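The same site in two structures of inositol 2-dehydrogenase/D-chiro-inositol 3-dehydrogenase from Lactobacillus casei, which oxidises myo-inositol and D-chiro-inositol to their keto derivatives, probably with NAD+ as the hydride acceptor: PDB 4MIE (chain A, 2.00 Å), residues G89-T94 and E108-T113, and PDB 4MIN (chain B, 1.60 Å), residues G89-T94 and E108-T113. Structure 2 is superposed on structure 1 by the backbone atoms of these residues (RMSD 0.18 Å); each is numbered along its deposited sequence.

Structure 1 (4MIE); sequences GAHEAT and EKPLAT.
His-91 ND1 donates to Pro-110 O at 2.8 Å, with an N-H...O angle of 165° and the oxygen 9° out of the ring plane. CE1 of His-91 stands 3.1 Å from Lys-109 O of the cis peptide bond, so the ring edge meets both carbonyls. Glu-92 CB packs on Ala-112 CB at 4.1 Å; its extended chain carries OE1 to water 1, which accepts from Thr-113 N. Thr-113 CG2 lies 3.8 Å from Gly-89 CA. Lys-109 coils back at chi3 (50°) and NZ bonds to Asp-184 O. Farther out, Ser-86 O holds His-91 NE2, Arg-120 forms a salt bridge with Glu-92, and His-29 NE2 hydrogen-bonds to Glu-108 OE2. The contact joins the start of helix 91-98 to the loop after strand 104-108, at the C-terminal ends of the parallel Rossmann strands.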
loop_
_atom_site.group_PDB
_atom_site.type_symbol
_atom_site.label_atom_id
_atom_site.label_comp_id
_atom_site.label_asym_id
_atom_site.label_seq_id
_atom_site.Cartn_x
_atom_site.Cartn_y
_atom_site.Cartn_z
ATOM N N GLY A 89 -35.084 11.796 12.321
ATOM C CA GLY A 89 -36.515 11.701 12.453
ATOM C C GLY A 89 -37.195 13.040 12.619
ATOM O O GLY A 89 -38.393 13.117 12.559
ATOM N N ALA A 90 -36.400 14.083 12.821
ATOM C CA ALA A 90 -36.870 15.452 12.909
ATOM C C ALA A 90 -36.944 16.156 11.557
ATOM O O ALA A 90 -37.626 17.150 11.416
ATOM C CB ALA A 90 -35.997 16.246 13.845
ATOM N N HIS A 91 -36.228 15.630 10.576
ATOM C CA HIS A 91 -36.133 16.248 9.270
ATOM C C HIS A 91 -37.492 16.497 8.594
ATOM O O HIS A 91 -37.727 17.573 8.083
ATOM C CB HIS A 91 -35.246 15.431 8.342
ATOM C CG HIS A 91 -33.813 15.380 8.752
ATOM N ND1 HIS A 91 -32.847 14.784 7.981
ATOM C CD2 HIS A 91 -33.182 15.857 9.842
ATOM C CE1 HIS A 91 -31.682 14.882 8.588
ATOM N NE2 HIS A 91 -31.856 15.535 9.714
ATOM N N GLU A 92 -38.365 15.501 8.624
ATOM C CA GLU A 92 -39.623 15.566 7.904
ATOM C C GLU A 92 -40.459 16.804 8.241
ATOM O O GLU A 92 -40.748 17.598 7.375
ATOM C CB GLU A 92 -40.453 14.287 8.090
ATOM C CG GLU A 92 -41.774 14.299 7.327
ATOM C CD GLU A 92 -42.746 13.231 7.777
ATOM O OE1 GLU A 92 -42.312 12.203 8.307
ATOM O OE2 GLU A 92 -43.952 13.441 7.606
ATOM N N ALA A 93 -40.826 16.945 9.502
ATOM C CA ALA A 93 -41.630 18.067 9.967
ATOM C C ALA A 93 -40.991 19.397 9.614
ATOM O O ALA A 93 -41.661 20.324 9.238
ATOM C CB ALA A 93 -41.828 17.978 11.452
ATOM N N THR A 94 -39.680 19.469 9.755
ATOM C CA THR A 94 -38.976 20.722 9.555
ATOM C C THR A 94 -38.953 21.123 8.093
ATOM O O THR A 94 -39.161 22.269 7.776
ATOM C CB THR A 94 -37.561 20.709 10.152
ATOM O OG1 THR A 94 -37.640 20.508 11.558
ATOM C CG2 THR A 94 -36.881 22.005 9.883
ATOM N N GLU A 108 -29.841 17.581 5.459
ATOM C CA GLU A 108 -29.036 16.392 5.551
ATOM C C GLU A 108 -29.914 15.163 5.336
ATOM O O GLU A 108 -31.111 15.202 5.536
ATOM C CB GLU A 108 -28.330 16.301 6.896
ATOM C CG GLU A 108 -26.992 16.940 6.932
ATOM C CD GLU A 108 -26.001 16.321 5.974
ATOM O OE1 GLU A 108 -26.161 15.152 5.628
ATOM O OE2 GLU A 108 -25.080 17.024 5.567
ATOM N N LYS A 109 -29.290 14.080 4.917
ATOM C CA LYS A 109 -29.964 12.805 4.853
ATOM C C LYS A 109 -30.413 12.364 6.246
ATOM O O LYS A 109 -29.859 12.794 7.234
ATOM C CB LYS A 109 -29.072 11.744 4.195
ATOM C CG LYS A 109 -27.592 11.904 4.403
ATOM C CD LYS A 109 -27.195 11.772 5.855
ATOM C CE LYS A 109 -27.769 10.542 6.513
ATOM N NZ LYS A 109 -27.394 10.467 7.946
ATOM N N PRO A 110 -31.455 11.535 6.314
ATOM C CA PRO A 110 -32.350 11.180 5.228
ATOM C C PRO A 110 -33.346 12.293 4.984
ATOM O O PRO A 110 -33.436 13.193 5.780
ATOM C CB PRO A 110 -33.085 9.988 5.797
ATOM C CG PRO A 110 -33.105 10.218 7.196
ATOM C CD PRO A 110 -31.795 10.779 7.521
ATOM N N LEU A 111 -34.068 12.223 3.886
ATOM C CA LEU A 111 -35.123 13.175 3.630
ATOM C C LEU A 111 -36.205 13.028 4.677
ATOM O O LEU A 111 -36.727 13.997 5.174
ATOM C CB LEU A 111 -35.702 12.997 2.234
ATOM C CG LEU A 111 -36.917 13.857 1.889
ATOM C CD1 LEU A 111 -36.549 15.290 1.994
ATOM C CD2 LEU A 111 -37.455 13.565 0.500
ATOM N N ALA A 112 -36.519 11.790 4.990
ATOM C CA ALA A 112 -37.416 11.431 6.062
ATOM C C ALA A 112 -37.043 10.036 6.533
ATOM O O ALA A 112 -36.254 9.371 5.907
ATOM C CB ALA A 112 -38.817 11.462 5.588
ATOM N N THR A 113 -37.607 9.609 7.648
ATOM C CA THR A 113 -37.362 8.264 8.150
ATOM C C THR A 113 -38.417 7.245 7.747
ATOM O O THR A 113 -38.347 6.089 8.110
ATOM C CB THR A 113 -37.165 8.237 9.641
ATOM O OG1 THR A 113 -38.269 8.868 10.281
ATOM C CG2 THR A 113 -35.874 8.936 9.987
HETATM O O HOH W 1 -39.784 10.950 9.043
#

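Structure 2 (4MIN); sequences GAHEAT and EKPLAT. With NAD (nicotinamide-adenine-dinucleotide), chain C.
Pro-110 O receives the N-H of His-91 ND1 at 2.7 Å (N-H...O 161°), lying 12° out of the ring plane. CE1 of His-91 stands 3.4 Å from Lys-109 O of the cis peptide bond, so the ring edge meets both carbonyls. Glu-92 CB packs on Ala-112 CB at 3.9 Å; its extended chain carries OE1 to water 2, which accepts from Thr-113 N. Thr-113 CG2 lies 3.6 Å from Gly-89 CA. Lys-109 runs straight at chi3 (171°); its NZ makes a weak bond to NAD O2D and a weak, long ion pair with Asp-184. In this Rossmann-domain cofactor site the nicotinamide ribose O3D of NAD donates to Lys-109 O at 2.8 Å, the carboxamide N7N to Glu-108 OE1 at 2.9 Å. Ser-86 O holds His-91 NE2, a salt bridge joins Arg-120 to Glu-92, and Glu-108 OE2 hydrogen-bonds to His-29 NE2.

How the two compare
The side chain that turns is that of Lys-109(A) against Lys-109(B). Its chi3 is 50° in Lys-109(A) and 171° in Lys-109(B), and the NZ atoms stand 1.5 Å apart after superposition. The places of CD and NZ of Lys-109(A) are left, but CD of Lys-109(B) comes near the place of CE of Lys-109(A), so the methylene path is partly kept while the amine is moved. In chain B that amine makes a weak bond to O2D of NAD.

NAD is modelled in structure 2 alone and touches Ala-90(B), His-91(B), Glu-108(B), Lys-109(B) and Pro-110(B). It adds a hydrogen bond from its O3D to the backbone O of Lys-109(B) and another from its carboxamide N7N to OE1 of Glu-108(B). The turn of the lysine may be a response to the cofactor, although two crystals can differ in other ways.

The frame around this change stays: the compared CA atoms coincide within the error, and the side chains of His-91(A), Glu-92(A), Glu-108(A) and Thr-113(A) keep their places in chain B. The bond from His-91(A) ND1 to Pro-110(A) O recurs from His-91(B) ND1 to Pro-110(B) O, and waters 1 and 2 occupy the same place.

Structure 2 (4MIN)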
loop_
_atom_site.group_PDB
_atom_site.type_symbol
_atom_site.label_atom_id
_atom_site.label_comp_id
_atom_site.label_asym_id
_atom_site.label_seq_id
_atom_site.Cartn_x
_atom_site.Cartn_y
_atom_site.Cartn_z
ATOM N N GLY B 89 -35.155 11.754 12.329
ATOM C CA GLY B 89 -36.588 11.678 12.489
ATOM C C GLY B 89 -37.266 13.030 12.530
ATOM O O GLY B 89 -38.442 13.118 12.366
ATOM N N ALA B 90 -36.481 14.058 12.752
ATOM C CA ALA B 90 -36.989 15.411 12.860
ATOM C C ALA B 90 -36.939 16.173 11.541
ATOM O O ALA B 90 -37.342 17.304 11.497
ATOM C CB ALA B 90 -36.251 16.150 13.899
ATOM N N HIS B 91 -36.456 15.549 10.472
ATOM C CA HIS B 91 -36.311 16.282 9.232
ATOM C C HIS B 91 -37.613 16.548 8.558
ATOM O O HIS B 91 -37.839 17.641 8.106
ATOM C CB HIS B 91 -35.374 15.570 8.260
ATOM C CG HIS B 91 -33.964 15.470 8.727
ATOM N ND1 HIS B 91 -32.991 14.851 7.979
ATOM C CD2 HIS B 91 -33.349 15.906 9.841
ATOM C CE1 HIS B 91 -31.849 14.908 8.616
ATOM N NE2 HIS B 91 -32.036 15.540 9.749
ATOM N N GLU B 92 -38.456 15.520 8.486
ATOM C CA GLU B 92 -39.697 15.565 7.769
ATOM C C GLU B 92 -40.564 16.735 8.172
ATOM O O GLU B 92 -41.042 17.419 7.317
ATOM C CB GLU B 92 -40.512 14.276 7.915
ATOM C CG GLU B 92 -41.781 14.226 7.102
ATOM C CD GLU B 92 -42.767 13.197 7.653
ATOM O OE1 GLU B 92 -42.310 12.387 8.465
ATOM O OE2 GLU B 92 -43.946 13.206 7.264
ATOM N N ALA B 93 -40.732 16.966 9.463
ATOM C CA ALA B 93 -41.614 18.044 9.888
ATOM C C ALA B 93 -41.008 19.398 9.644
ATOM O O ALA B 93 -41.680 20.315 9.209
ATOM C CB ALA B 93 -41.965 17.919 11.288
ATOM N N THR B 94 -39.728 19.507 9.929
ATOM C CA THR B 94 -39.012 20.728 9.692
ATOM C C THR B 94 -38.949 21.055 8.204
ATOM O O THR B 94 -39.048 22.196 7.836
ATOM C CB THR B 94 -37.667 20.643 10.255
ATOM O OG1 THR B 94 -37.769 20.615 11.661
ATOM C CG2 THR B 94 -36.853 21.835 9.881
ATOM N N GLU B 108 -29.773 17.402 5.427
ATOM C CA GLU B 108 -28.981 16.212 5.479
ATOM C C GLU B 108 -29.872 15.010 5.219
ATOM O O GLU B 108 -31.069 15.076 5.378
ATOM C CB GLU B 108 -28.277 16.066 6.827
ATOM C CG GLU B 108 -26.904 16.692 6.870
ATOM C CD GLU B 108 -25.965 16.094 5.835
ATOM O OE1 GLU B 108 -26.283 15.023 5.341
ATOM O OE2 GLU B 108 -24.948 16.697 5.549
ATOM N N LYS B 109 -29.260 13.910 4.828
ATOM C CA LYS B 109 -29.977 12.677 4.779
ATOM C C LYS B 109 -30.372 12.276 6.190
ATOM O O LYS B 109 -29.735 12.642 7.135
ATOM C CB LYS B 109 -29.143 11.578 4.092
ATOM C CG LYS B 109 -27.827 11.273 4.711
ATOM C CD LYS B 109 -27.932 10.220 5.746
ATOM C CE LYS B 109 -26.602 9.768 6.193
ATOM N NZ LYS B 109 -26.663 9.234 7.563
ATOM N N PRO B 110 -31.476 11.545 6.308
ATOM C CA PRO B 110 -32.424 11.234 5.269
ATOM C C PRO B 110 -33.386 12.395 5.062
ATOM O O PRO B 110 -33.465 13.242 5.901
ATOM C CB PRO B 110 -33.189 10.079 5.886
ATOM C CG PRO B 110 -33.173 10.401 7.257
ATOM C CD PRO B 110 -31.907 10.967 7.576
ATOM N N LEU B 111 -34.085 12.391 3.958
ATOM C CA LEU B 111 -35.130 13.368 3.733
ATOM C C LEU B 111 -36.172 13.166 4.820
ATOM O O LEU B 111 -36.727 14.098 5.335
ATOM C CB LEU B 111 -35.736 13.190 2.362
ATOM C CG LEU B 111 -36.903 14.090 1.988
ATOM C CD1 LEU B 111 -36.388 15.472 1.904
ATOM C CD2 LEU B 111 -37.501 13.621 0.744
ATOM N N ALA B 112 -36.356 11.918 5.177
ATOM C CA ALA B 112 -37.254 11.523 6.209
ATOM C C ALA B 112 -36.961 10.080 6.558
ATOM O O ALA B 112 -36.356 9.377 5.806
ATOM C CB ALA B 112 -38.616 11.631 5.739
ATOM N N THR B 113 -37.456 9.666 7.710
ATOM C CA THR B 113 -37.190 8.341 8.217
ATOM C C THR B 113 -38.225 7.336 7.805
ATOM O O THR B 113 -38.124 6.186 8.133
ATOM C CB THR B 113 -37.028 8.331 9.716
ATOM O OG1 THR B 113 -38.149 8.962 10.328
ATOM C CG2 THR B 113 -35.783 9.037 10.111
HETATM P PA NAD C . -26.475 14.815 16.444
HETATM O O1A NAD C . -27.117 13.960 17.388
HETATM O O2A NAD C . -25.146 15.066 16.839
HETATM O O5B NAD C . -27.080 16.203 16.242
HETATM C C5B NAD C . -28.312 16.795 15.980
HETATM C C4B NAD C . -28.287 18.008 16.899
HETATM O O4B NAD C . -29.728 17.774 16.714
HETATM C C3B NAD C . -28.484 18.181 18.415
HETATM O O3B NAD C . -28.214 19.350 18.864
HETATM C C2B NAD C . -29.899 17.665 18.476
HETATM O O2B NAD C . -30.404 18.076 19.700
HETATM C C1B NAD C . -30.474 18.683 17.516
HETATM N N9A NAD C . -31.936 18.452 17.320
HETATM C C8A NAD C . -32.529 17.308 17.398
HETATM N N7A NAD C . -33.785 17.410 17.077
HETATM C C5A NAD C . -33.993 18.649 16.759
HETATM C C6A NAD C . -35.077 19.318 16.368
HETATM N N6A NAD C . -36.197 18.709 16.237
HETATM N N1A NAD C . -35.049 20.597 16.073
HETATM C C2A NAD C . -33.904 21.246 16.223
HETATM N N3A NAD C . -32.791 20.561 16.637
HETATM C C4A NAD C . -32.858 19.274 16.904
HETATM O O3 NAD C . -26.404 14.034 15.136
HETATM P PN NAD C . -25.485 14.314 13.859
HETATM O O1N NAD C . -24.487 13.302 13.694
HETATM O O2N NAD C . -25.060 15.658 13.897
HETATM O O5D NAD C . -26.470 14.160 12.758
HETATM C C5D NAD C . -27.240 15.211 12.187
HETATM C C4D NAD C . -28.200 14.724 11.092
HETATM O O4D NAD C . -26.876 14.326 10.546
HETATM C C3D NAD C . -28.736 13.328 10.727
HETATM O O3D NAD C . -29.758 13.300 9.824
HETATM C C2D NAD C . -27.394 12.689 10.429
HETATM O O2D NAD C . -27.744 11.564 9.765
HETATM C C1D NAD C . -26.984 13.638 9.360
HETATM N N1N NAD C . -25.617 13.234 8.870
HETATM C C2N NAD C . -25.212 13.077 7.549
HETATM C C3N NAD C . -23.903 12.730 7.202
HETATM C C7N NAD C . -23.522 12.495 5.849
HETATM O O7N NAD C . -22.553 11.813 5.587
HETATM N N7N NAD C . -24.398 12.859 4.964
HETATM C C4N NAD C . -23.000 12.524 8.227
HETATM C C5N NAD C . -23.370 12.727 9.546
HETATM C C6N NAD C . -24.677 13.083 9.823
HETATM O O HOH W 2 -39.765 11.248 9.135
#